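Local coordinates for protein ATP grasp ligase (Microcystis aeruginosa MRC, PDB 5IG9) that probably uses ATP to activate carboxylates of a ribosomally made microviridin precursor peptide for ester cross-linking, as an ATP-grasp ligase, at residues L216-V221 with I225-I230; Q254-P259 with E288-L293. All blocks are in the same frame, centred on the assembly; numbering follows the deposited sequence.

Contact 1 (L216-V221 with I225-I230); sequences LRITIV and IFTAAI
Phe226 and Thr219 face each other as a hydrogen-bonded antiparallel pair, and the near part of the aromatic side chain, from CB to CD1, runs beside its partner's carbonyl oxygen. Its CB lies 3.5 Å from Thr219 O. With CG beside the backbone N (chi1 -56°), the ring is placed next to the same oxygen that accepts the Phe226 N-H. CD1 comes to 3.3 Å from Thr219 O, which sits at the ring edge, in plane with it. Farther out, CE1 reaches Val221 CG2 at 4.2 Å, the two side chains meeting at a slant. The strands belong to a tight beta hairpin, 214-221 and 224-231, within the five-stranded antiparallel sheet of the ATP-grasp fold. Two reciprocal pairs of backbone bonds join them. Thr219 and Phe226 each donate to the other, as do Arg217 and Ala228, where the Ala228 N-H points at Arg217 O from 36° above the carbonyl plane. On the face carrying Ile218, Ile220, Ile225 and Thr227, Ile218 CG2 and Ile225 CG2 lie alongside at 3.6 Å. Ile225 CG2 also leans on Ile220 CG1, while helix 260-273 packs on this surface through Leu266. Farther along the same face Leu216 CD2 meets Ala229 CB at 3.6 Å. On the opposite face Arg217 bends away at chi2, and its guanidinium forms a salt bridge with Asp281.

Contact 2 (Q254-P259 with E288-L293); sequences QPYDLP and ERYIFL
The aromatic rings of Tyr256 and Tyr290 approach from opposite directions, with their planes turned about 65° from each other. Tyr290 OH lies at the edge of the Tyr256 ring, near its plane, and the two phenol oxygens, Tyr256 OH and Tyr290 OH, are hydrogen-bonded at 2.6 Å. The Tyr290 ring is met obliquely by several groups of 254-259. Pro259 contributes its ring methylenes, with CD 3.6 Å from Tyr290 CZ and CG 3.7 Å from Tyr290 CE1. Leu258 CD2 touches Tyr290 CE2 at 4.1 Å, the two side chains crossing at an angle. Tyr256 CE1 adds a further apolar contact to the same Tyr290 CE2. Tyr256 has its CG anti to the backbone N (chi1 -172°), which places the ring so that its hydroxyl end meets that of Tyr290. The backbones themselves stay well apart, so these side chains bridge the gap between a loop and strand 290-296. Tyr290 also packs on Leu216, Met282 and Val284 of the sheet, and Ile262 of helix 260-273 lies against it. Pro259 occupies the N-cap position of that helix, so the contact joins the helix start to the sheet. Either hydroxyl could be the donor, and the pairing gives each phenol oxygen a polar partner; it is consistent with two neutral phenols whose polar ends are paired next to the apolar Pro259 and Leu258.

Overall arrangement
Following the chain from the N terminus, contact 1 comes first and closes the short turn of a hairpin, with three residues between its segments. Contact 2 opens only afterwards and closes a longer loop of 28 residues, which holds helix 260-273 and strand 277-284. The two are therefore in series, neither nesting nor crossing. They are nonetheless neighbours, with centres about 9 Å apart, because strand 254-255 runs beside 224-231 and probably hydrogen-bonds to it. In the sheet, 214-221 is followed by 277-284 and then 290-296. Contact 1 ties adjacent strands, whereas contact 2 reaches across from one outermost strand's continuation to the other outermost strand.

Contact 1 (L216-V221 with I225-I230)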
ATOM      1  N   LEU A 216     -18.049  -5.693  20.610  1.00 41.42           N
ATOM      2  CA  LEU A 216     -17.111  -4.791  21.266  1.00 38.45           C
ATOM      3  C   LEU A 216     -16.469  -3.873  20.235  1.00 35.89           C
ATOM      4  O   LEU A 216     -16.038  -4.332  19.171  1.00 33.75           O
ATOM      5  CB  LEU A 216     -16.021  -5.568  22.010  1.00 40.21           C
ATOM      6  CG  LEU A 216     -16.452  -6.612  23.041  1.00 41.81           C
ATOM      7  CD1 LEU A 216     -15.242  -7.191  23.749  1.00 40.08           C
ATOM      8  CD2 LEU A 216     -17.420  -6.009  24.036  1.00 44.21           C
ATOM      9  N   ARG A 217     -16.403  -2.582  20.555  1.00 40.84           N
ATOM     10  CA  ARG A 217     -15.660  -1.596  19.775  1.00 41.75           C
ATOM     11  C   ARG A 217     -14.563  -1.039  20.665  1.00 40.23           C
ATOM     12  O   ARG A 217     -14.842  -0.305  21.615  1.00 41.60           O
ATOM     13  CB  ARG A 217     -16.574  -0.485  19.265  1.00 40.74           C
ATOM     14  CG  ARG A 217     -15.866   0.549  18.403  1.00 40.14           C
ATOM     15  CD  ARG A 217     -15.421  -0.034  17.067  1.00 40.84           C
ATOM     16  NE  ARG A 217     -14.886   0.992  16.174  1.00 41.22           N
ATOM     17  CZ  ARG A 217     -14.621   0.796  14.887  1.00 40.39           C
ATOM     18  NH1 ARG A 217     -14.842  -0.390  14.336  1.00 40.81           N
ATOM     19  NH2 ARG A 217     -14.139   1.786  14.148  1.00 40.99           N
ATOM     20  N   ILE A 218     -13.321  -1.380  20.352  1.00 37.81           N
ATOM     21  CA  ILE A 218     -12.173  -1.075  21.198  1.00 38.85           C
ATOM     22  C   ILE A 218     -11.281  -0.088  20.464  1.00 38.53           C
ATOM     23  O   ILE A 218     -10.738  -0.403  19.400  1.00 39.51           O
ATOM     24  CB  ILE A 218     -11.405  -2.350  21.569  1.00 40.91           C
ATOM     25  CG1 ILE A 218     -12.371  -3.365  22.181  1.00 41.16           C
ATOM     26  CG2 ILE A 218     -10.260  -2.032  22.513  1.00 41.40           C
ATOM     27  CD1 ILE A 218     -11.801  -4.744  22.304  1.00 42.72           C
ATOM     28  N   THR A 219     -11.125   1.101  21.034  1.00 37.36           N
ATOM     29  CA  THR A 219     -10.281   2.149  20.477  1.00 38.12           C
ATOM     30  C   THR A 219      -9.085   2.345  21.397  1.00 42.17           C
ATOM     31  O   THR A 219      -9.254   2.619  22.589  1.00 41.35           O
ATOM     32  CB  THR A 219     -11.058   3.455  20.317  1.00 37.30           C
ATOM     33  OG1 THR A 219     -12.261   3.208  19.585  1.00 46.96           O
ATOM     34  CG2 THR A 219     -10.226   4.469  19.568  1.00 37.33           C
ATOM     35  N   ILE A 220      -7.884   2.198  20.847  1.00 40.82           N
ATOM     36  CA  ILE A 220      -6.649   2.281  21.614  1.00 40.98           C
ATOM     37  C   ILE A 220      -5.866   3.494  21.138  1.00 41.90           C
ATOM     38  O   ILE A 220      -5.651   3.661  19.931  1.00 44.41           O
ATOM     39  CB  ILE A 220      -5.808   1.000  21.471  1.00 42.57           C
ATOM     40  CG1 ILE A 220      -6.572  -0.196  22.048  1.00 42.67           C
ATOM     41  CG2 ILE A 220      -4.460   1.172  22.152  1.00 44.14           C
ATOM     42  CD1 ILE A 220      -5.879  -1.519  21.840  1.00 42.24           C
ATOM     43  N   VAL A 221      -5.445   4.333  22.081  1.00 45.26           N
ATOM     44  CA  VAL A 221      -4.602   5.490  21.795  1.00 43.06           C
ATOM     45  C   VAL A 221      -3.360   5.368  22.669  1.00 43.77           C
ATOM     46  O   VAL A 221      -3.418   5.629  23.880  1.00 47.69           O
ATOM     47  CB  VAL A 221      -5.321   6.819  22.060  1.00 44.10           C
ATOM     48  CG1 VAL A 221      -4.476   7.978  21.565  1.00 43.46           C
ATOM     49  CG2 VAL A 221      -6.693   6.827  21.406  1.00 44.68           C
ATOM     50  N   ILE A 225      -7.034   2.318  26.612  1.00 45.12           N
ATOM     51  CA  ILE A 225      -7.971   1.410  25.962  1.00 43.11           C
ATOM     52  C   ILE A 225      -9.389   1.853  26.279  1.00 42.98           C
ATOM     53  O   ILE A 225      -9.805   1.835  27.443  1.00 37.37           O
ATOM     54  CB  ILE A 225      -7.745  -0.043  26.404  1.00 42.17           C
ATOM     55  CG1 ILE A 225      -6.268  -0.407  26.254  1.00 42.48           C
ATOM     56  CG2 ILE A 225      -8.620  -0.983  25.594  1.00 46.25           C
ATOM     57  CD1 ILE A 225      -5.932  -1.790  26.733  1.00 44.23           C
ATOM     58  N   PHE A 226     -10.134   2.231  25.240  1.00 40.64           N
ATOM     59  CA  PHE A 226     -11.541   2.595  25.359  1.00 41.77           C
ATOM     60  C   PHE A 226     -12.381   1.457  24.789  1.00 41.01           C
ATOM     61  O   PHE A 226     -12.406   1.243  23.570  1.00 42.39           O
ATOM     62  CB  PHE A 226     -11.837   3.902  24.626  1.00 41.72           C
ATOM     63  CG  PHE A 226     -10.984   5.053  25.066  1.00 43.81           C
ATOM     64  CD1 PHE A 226      -9.762   5.300  24.462  1.00 45.57           C
ATOM     65  CD2 PHE A 226     -11.410   5.905  26.072  1.00 43.09           C
ATOM     66  CE1 PHE A 226      -8.979   6.363  24.858  1.00 47.04           C
ATOM     67  CE2 PHE A 226     -10.632   6.971  26.472  1.00 41.95           C
ATOM     68  CZ  PHE A 226      -9.416   7.202  25.867  1.00 43.11           C
ATOM     69  N   THR A 227     -13.081   0.738  25.663  1.00 47.89           N
ATOM     70  CA  THR A 227     -13.869  -0.424  25.276  1.00 44.62           C
ATOM     71  C   THR A 227     -15.350  -0.111  25.407  1.00 42.56           C
ATOM     72  O   THR A 227     -15.807   0.320  26.471  1.00 43.71           O
ATOM     73  CB  THR A 227     -13.516  -1.640  26.134  1.00 44.97           C
ATOM     74  OG1 THR A 227     -12.118  -1.920  26.017  1.00 45.75           O
ATOM     75  CG2 THR A 227     -14.307  -2.856  25.672  1.00 47.15           C
ATOM     76  N   ALA A 228     -16.094  -0.344  24.329  1.00 42.36           N
ATOM     77  CA  ALA A 228     -17.533  -0.135  24.297  1.00 42.42           C
ATOM     78  C   ALA A 228     -18.226  -1.403  23.816  1.00 43.62           C
ATOM     79  O   ALA A 228     -17.734  -2.086  22.913  1.00 41.60           O
ATOM     80  CB  ALA A 228     -17.896   1.045  23.392  1.00 41.13           C
ATOM     81  N   ALA A 229     -19.370  -1.716  24.420  1.00 41.62           N
ATOM     82  CA  ALA A 229     -20.115  -2.926  24.101  1.00 41.81           C
ATOM     83  C   ALA A 229     -21.563  -2.581  23.791  1.00 44.54           C
ATOM     84  O   ALA A 229     -22.095  -1.575  24.265  1.00 50.70           O
ATOM     85  CB  ALA A 229     -20.066  -3.938  25.248  1.00 41.57           C
ATOM     86  N   ILE A 230     -22.197  -3.430  22.987  1.00 47.57           N
ATOM     87  CA  ILE A 230     -23.608  -3.288  22.654  1.00 46.95           C
ATOM     88  C   ILE A 230     -24.208  -4.678  22.507  1.00 47.77           C
ATOM     89  O   ILE A 230     -23.579  -5.588  21.952  1.00 49.28           O
ATOM     90  CB  ILE A 230     -23.816  -2.449  21.376  1.00 47.28           C
ATOM     91  CG1 ILE A 230     -25.302  -2.201  21.122  1.00 45.06           C
ATOM     92  CG2 ILE A 230     -23.186  -3.122  20.165  1.00 48.31           C
ATOM     93  CD1 ILE A 230     -25.566  -1.273  19.958  1.00 44.18           C
TER

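Contact 2 (Q254-P259 with E288-L293)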
ATOM      1  N   GLN A 254     -22.312   0.947  25.544  1.00 43.27           N
ATOM      2  CA  GLN A 254     -22.016   1.260  26.941  1.00 46.89           C
ATOM      3  C   GLN A 254     -20.615   0.812  27.332  1.00 47.94           C
ATOM      4  O   GLN A 254     -20.085  -0.144  26.765  1.00 52.61           O
ATOM      5  CB  GLN A 254     -23.050   0.613  27.864  1.00 43.80           C
ATOM      6  CG  GLN A 254     -23.246  -0.876  27.629  1.00 43.71           C
ATOM      7  CD  GLN A 254     -23.177  -1.681  28.912  1.00 43.02           C
ATOM      8  OE1 GLN A 254     -24.145  -1.751  29.669  1.00 40.87           O
ATOM      9  NE2 GLN A 254     -22.026  -2.296  29.162  1.00 44.16           N
ATOM     10  N   PRO A 255     -20.011   1.499  28.298  1.00 47.04           N
ATOM     11  CA  PRO A 255     -18.660   1.121  28.726  1.00 47.74           C
ATOM     12  C   PRO A 255     -18.599  -0.360  29.060  1.00 45.55           C
ATOM     13  O   PRO A 255     -19.594  -0.974  29.451  1.00 50.83           O
ATOM     14  CB  PRO A 255     -18.423   1.988  29.970  1.00 47.80           C
ATOM     15  CG  PRO A 255     -19.367   3.130  29.828  1.00 47.26           C
ATOM     16  CD  PRO A 255     -20.578   2.566  29.141  1.00 48.54           C
ATOM     17  N   TYR A 256     -17.410  -0.936  28.903  1.00 43.24           N
ATOM     18  CA  TYR A 256     -17.211  -2.358  29.138  1.00 43.49           C
ATOM     19  C   TYR A 256     -15.782  -2.568  29.612  1.00 45.63           C
ATOM     20  O   TYR A 256     -14.861  -1.904  29.130  1.00 49.82           O
ATOM     21  CB  TYR A 256     -17.494  -3.173  27.869  1.00 43.34           C
ATOM     22  CG  TYR A 256     -17.493  -4.679  28.049  1.00 42.51           C
ATOM     23  CD1 TYR A 256     -16.306  -5.403  28.014  1.00 42.93           C
ATOM     24  CD2 TYR A 256     -18.679  -5.378  28.234  1.00 42.72           C
ATOM     25  CE1 TYR A 256     -16.302  -6.776  28.172  1.00 44.19           C
ATOM     26  CE2 TYR A 256     -18.683  -6.750  28.391  1.00 42.24           C
ATOM     27  CZ  TYR A 256     -17.491  -7.443  28.359  1.00 42.16           C
ATOM     28  OH  TYR A 256     -17.488  -8.809  28.515  1.00 43.03           O
ATOM     29  N   ASP A 257     -15.604  -3.487  30.559  1.00 48.62           N
ATOM     30  CA  ASP A 257     -14.293  -3.791  31.123  1.00 46.66           C
ATOM     31  C   ASP A 257     -13.787  -5.099  30.526  1.00 46.87           C
ATOM     32  O   ASP A 257     -14.284  -6.178  30.864  1.00 53.14           O
ATOM     33  CB  ASP A 257     -14.359  -3.875  32.647  1.00 49.41           C
ATOM     34  CG  ASP A 257     -14.573  -2.519  33.301  1.00 54.28           C
ATOM     35  OD1 ASP A 257     -14.013  -1.517  32.807  1.00 56.42           O
ATOM     36  OD2 ASP A 257     -15.304  -2.454  34.314  1.00 53.47           O
ATOM     37  N   LEU A 258     -12.801  -4.999  29.642  1.00 50.33           N
ATOM     38  CA  LEU A 258     -12.150  -6.184  29.116  1.00 48.86           C
ATOM     39  C   LEU A 258     -11.387  -6.905  30.227  1.00 51.53           C
ATOM     40  O   LEU A 258     -10.906  -6.273  31.170  1.00 52.31           O
ATOM     41  CB  LEU A 258     -11.177  -5.813  28.001  1.00 50.71           C
ATOM     42  CG  LEU A 258     -11.730  -5.433  26.632  1.00 48.87           C
ATOM     43  CD1 LEU A 258     -10.602  -4.974  25.722  1.00 50.77           C
ATOM     44  CD2 LEU A 258     -12.462  -6.614  26.025  1.00 48.85           C
ATOM     45  N   PRO A 259     -11.272  -8.227  30.142  1.00 51.37           N
ATOM     46  CA  PRO A 259     -10.306  -8.929  30.991  1.00 49.49           C
ATOM     47  C   PRO A 259      -8.906  -8.382  30.755  1.00 49.61           C
ATOM     48  O   PRO A 259      -8.532  -8.056  29.626  1.00 51.50           O
ATOM     49  CB  PRO A 259     -10.433 -10.387  30.538  1.00 48.74           C
ATOM     50  CG  PRO A 259     -11.816 -10.485  29.972  1.00 48.93           C
ATOM     51  CD  PRO A 259     -12.074  -9.155  29.325  1.00 49.56           C
ATOM     52  N   GLU A 288     -19.119 -16.223  27.068  1.00 51.41           N
ATOM     53  CA  GLU A 288     -18.028 -15.301  27.403  1.00 49.77           C
ATOM     54  C   GLU A 288     -16.691 -15.714  26.789  1.00 45.43           C
ATOM     55  O   GLU A 288     -15.643 -15.642  27.434  1.00 46.99           O
ATOM     56  CB  GLU A 288     -17.896 -15.134  28.917  1.00 53.72           C
ATOM     57  CG  GLU A 288     -18.858 -14.119  29.502  1.00 58.99           C
ATOM     58  CD  GLU A 288     -18.513 -13.757  30.931  1.00 65.50           C
ATOM     59  OE1 GLU A 288     -18.866 -14.535  31.844  1.00 68.87           O
ATOM     60  OE2 GLU A 288     -17.875 -12.700  31.138  1.00 78.37           O
ATOM     61  N   ARG A 289     -16.723 -16.133  25.528  1.00 47.38           N
ATOM     62  CA  ARG A 289     -15.509 -16.306  24.744  1.00 44.49           C
ATOM     63  C   ARG A 289     -15.285 -15.062  23.897  1.00 44.90           C
ATOM     64  O   ARG A 289     -16.211 -14.571  23.243  1.00 44.19           O
ATOM     65  CB  ARG A 289     -15.601 -17.545  23.848  1.00 44.24           C
ATOM     66  CG  ARG A 289     -15.550 -18.859  24.602  1.00 45.47           C
ATOM     67  CD  ARG A 289     -15.796 -20.044  23.680  1.00 45.31           C
ATOM     68  NE  ARG A 289     -14.681 -20.290  22.768  1.00 44.43           N
ATOM     69  CZ  ARG A 289     -13.736 -21.202  22.972  1.00 43.71           C
ATOM     70  NH1 ARG A 289     -13.762 -21.958  24.061  1.00 42.26           N
ATOM     71  NH2 ARG A 289     -12.762 -21.359  22.089  1.00 44.72           N
ATOM     72  N   TYR A 290     -14.057 -14.544  23.923  1.00 47.87           N
ATOM     73  CA  TYR A 290     -13.711 -13.320  23.212  1.00 46.42           C
ATOM     74  C   TYR A 290     -13.028 -13.677  21.897  1.00 44.82           C
ATOM     75  O   TYR A 290     -11.965 -14.305  21.894  1.00 46.01           O
ATOM     76  CB  TYR A 290     -12.810 -12.426  24.064  1.00 47.97           C
ATOM     77  CG  TYR A 290     -13.483 -11.848  25.294  1.00 46.91           C
ATOM     78  CD1 TYR A 290     -13.573 -12.584  26.466  1.00 45.52           C
ATOM     79  CD2 TYR A 290     -14.023 -10.566  25.282  1.00 45.52           C
ATOM     80  CE1 TYR A 290     -14.184 -12.066  27.592  1.00 46.06           C
ATOM     81  CE2 TYR A 290     -14.636 -10.039  26.405  1.00 45.36           C
ATOM     82  CZ  TYR A 290     -14.713 -10.792  27.557  1.00 44.60           C
ATOM     83  OH  TYR A 290     -15.321 -10.274  28.680  1.00 41.03           O
ATOM     84  N   ILE A 291     -13.638 -13.267  20.788  1.00 44.28           N
ATOM     85  CA  ILE A 291     -13.144 -13.556  19.447  1.00 43.83           C
ATOM     86  C   ILE A 291     -12.657 -12.258  18.821  1.00 42.64           C
ATOM     87  O   ILE A 291     -13.403 -11.275  18.761  1.00 43.41           O
ATOM     88  CB  ILE A 291     -14.228 -14.212  18.574  1.00 46.30           C
ATOM     89  CG1 ILE A 291     -14.489 -15.653  19.020  1.00 46.13           C
ATOM     90  CG2 ILE A 291     -13.836 -14.171  17.104  1.00 48.78           C
ATOM     91  CD1 ILE A 291     -15.522 -15.790  20.116  1.00 46.86           C
ATOM     92  N   PHE A 292     -11.409 -12.256  18.361  1.00 42.57           N
ATOM     93  CA  PHE A 292     -10.863 -11.113  17.642  1.00 41.69           C
ATOM     94  C   PHE A 292     -11.337 -11.138  16.194  1.00 44.34           C
ATOM     95  O   PHE A 292     -11.236 -12.165  15.516  1.00 45.56           O
ATOM     96  CB  PHE A 292      -9.335 -11.127  17.693  1.00 39.01           C
ATOM     97  CG  PHE A 292      -8.688 -10.104  16.799  1.00 39.31           C
ATOM     98  CD1 PHE A 292      -8.526  -8.796  17.229  1.00 40.60           C
ATOM     99  CD2 PHE A 292      -8.245 -10.445  15.530  1.00 38.82           C
ATOM    100  CE1 PHE A 292      -7.936  -7.849  16.409  1.00 39.04           C
ATOM    101  CE2 PHE A 292      -7.653  -9.500  14.706  1.00 37.00           C
ATOM    102  CZ  PHE A 292      -7.499  -8.203  15.148  1.00 37.40           C
ATOM    103  N   LEU A 293     -11.836 -10.001  15.712  1.00 39.08           N
ATOM    104  CA  LEU A 293     -12.296  -9.883  14.334  1.00 39.51           C
ATOM    105  C   LEU A 293     -11.335  -9.078  13.469  1.00 43.32           C
ATOM    106  O   LEU A 293     -10.833  -9.588  12.463  1.00 45.35           O
ATOM    107  CB  LEU A 293     -13.695  -9.257  14.287  1.00 36.62           C
ATOM    108  CG  LEU A 293     -14.860 -10.074  14.846  1.00 34.52           C
ATOM    109  CD1 LEU A 293     -16.173  -9.349  14.600  1.00 34.04           C
ATOM    110  CD2 LEU A 293     -14.890 -11.471  14.245  1.00 32.20           C
TER